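Local coordinates for KaiC-like domain-containing protein (Pyrococcus horikoshii, PDB 2EKD) that is of unknown function but belongs to the DUF257 family of Pyrococcus proteins and may contain a KaiC-like domain, at the interface of chains A and B. Sequence-based numbering; all coordinates share one arbitrary frame. Chains: chain A/B, Hypothetical protein PH0250.

The interface of chains A and B. Residues chain A 166-167, 169-170, 173; chain B 122, 126, 156, 159.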
# COMPACT_ATOMS: atom_id res chain seq x y z
N PRO A 166 -12.42 -1.31 -5.89
CA PRO A 166 -13.18 -0.89 -7.07
C PRO A 166 -14.49 -1.67 -7.21
O PRO A 166 -15.50 -1.13 -7.64
CB PRO A 166 -12.22 -1.18 -8.23
CG PRO A 166 -10.88 -0.98 -7.60
CD PRO A 166 -11.04 -1.67 -6.26
N ILE A 167 -14.46 -2.94 -6.83
CA ILE A 167 -15.63 -3.80 -6.92
C ILE A 167 -16.76 -3.35 -6.00
O ILE A 167 -17.93 -3.46 -6.35
CB ILE A 167 -15.28 -5.28 -6.63
CG1 ILE A 167 -14.32 -5.80 -7.70
CG2 ILE A 167 -16.54 -6.13 -6.61
CD1 ILE A 167 -14.85 -5.67 -9.12
N ASP A 169 -17.42 -0.28 -5.08
CA ASP A 169 -18.02 0.90 -5.68
C ASP A 169 -18.95 0.56 -6.84
O ASP A 169 -19.96 1.23 -7.05
CB ASP A 169 -16.94 1.89 -6.12
CG ASP A 169 -16.35 2.67 -4.96
OD1 ASP A 169 -17.09 3.49 -4.35
OD2 ASP A 169 -15.16 2.45 -4.64
N LEU A 170 -18.60 -0.48 -7.60
CA LEU A 170 -19.44 -0.91 -8.72
C LEU A 170 -20.75 -1.46 -8.19
O LEU A 170 -21.82 -1.19 -8.75
CB LEU A 170 -18.75 -2.01 -9.54
CG LEU A 170 -17.73 -1.62 -10.60
CD1 LEU A 170 -17.27 -2.88 -11.31
CD2 LEU A 170 -18.37 -0.64 -11.59
N GLU A 173 -23.06 1.14 -6.96
CA GLU A 173 -23.60 1.86 -8.12
C GLU A 173 -24.81 1.17 -8.77
O GLU A 173 -25.77 1.85 -9.16
CB GLU A 173 -22.52 2.05 -9.19
CG GLU A 173 -22.98 2.87 -10.39
CD GLU A 173 -21.92 3.01 -11.48
OE1 GLU A 173 -20.71 2.99 -11.16
OE2 GLU A 173 -22.29 3.16 -12.67
N HIS B 122 -15.32 3.84 -17.09
CA HIS B 122 -14.59 3.25 -15.97
C HIS B 122 -14.53 1.73 -16.06
O HIS B 122 -13.60 1.12 -15.54
CB HIS B 122 -15.20 3.68 -14.63
CG HIS B 122 -16.65 3.36 -14.50
ND1 HIS B 122 -17.64 4.18 -14.99
CD2 HIS B 122 -17.29 2.30 -13.94
CE1 HIS B 122 -18.82 3.64 -14.75
NE2 HIS B 122 -18.64 2.49 -14.11
N LEU B 126 -11.08 -0.51 -15.70
CA LEU B 126 -10.92 -1.53 -14.67
C LEU B 126 -10.45 -2.84 -15.30
O LEU B 126 -9.65 -3.57 -14.71
CB LEU B 126 -12.25 -1.75 -13.95
CG LEU B 126 -12.27 -2.80 -12.84
CD1 LEU B 126 -11.28 -2.41 -11.76
CD2 LEU B 126 -13.68 -2.93 -12.27
N ASN B 156 -17.39 6.52 -12.75
CA ASN B 156 -17.40 6.22 -11.32
C ASN B 156 -15.97 6.52 -10.90
O ASN B 156 -15.06 5.70 -11.13
CB ASN B 156 -17.73 4.75 -11.08
CG ASN B 156 -17.81 4.41 -9.61
OD1 ASN B 156 -16.95 4.79 -8.82
ND2 ASN B 156 -18.85 3.68 -9.24
N VAL B 159 -13.80 3.82 -8.95
CA VAL B 159 -13.39 2.66 -9.72
C VAL B 159 -12.05 2.93 -10.39
O VAL B 159 -11.14 2.11 -10.35
CB VAL B 159 -14.44 2.30 -10.79
CG1 VAL B 159 -13.89 1.25 -11.73
CG2 VAL B 159 -15.71 1.79 -10.13
O HOH W 1 -21.05 1.23 -14.37
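A:Glu173 and B:Asn156 make a direct polar contact across this patch. The amide nitrogen ND2 of B:Asn156 donates to the carboxylate oxygen OE1 of A:Glu173 at 2.8 Å. The bond is nearly straight, 176° at the hydrogen. It leaves in the amide plane and meets OE1 on its anti side, slightly out of the carboxylate plane. The A:Glu173 side chain is extended, with CG anti to the backbone N (chi1 -176°), and this carries the carboxylate out to the partner. ND2 of B:Asn156 also makes a weak hydrogen bond to the backbone O of A:Asp169 at 3.5 Å.

Within chain B, the backbone N of B:Val159 donates to OD1 of B:Asn156 at 3.3 Å, from above the carbonyl plane. This bond helps fix the rotation of the amide, with its NH2 turned to chain A.

A water extends the polar contact. Water 1 hydrogen-bonds to OE2 of A:Glu173 at 2.9 Å and to NE2 of B:His122 at 2.7 Å. Carboxylate and imidazole approach tip to tip, their planes 54° apart. The CB of B:Asn156 sits over the centre of one ring face and may help hold the ring in place.

The apolar part centres on A:Leu170. CD1 of A:Leu170 meets CD2 of B:Leu126 tip to tip at 3.7 Å. CD2 of A:Leu170 lies 3.9 Å from CG2 of B:Val159, and the two side chains cross at about a right angle. The same methyl touches the B:His122 ring at its edge, in plane, near CD2. A:Pro166 adds its CB against CD1 of B:Leu126.

Helix 165-174 of chain A thus packs on helices 121-127 and 157-163 and the end of strand 149-156 of chain B. This patch joins two copies in the deposited six-chain assembly and may help hold an oligomer together. The structure alone does not show that this assembly is the biological one.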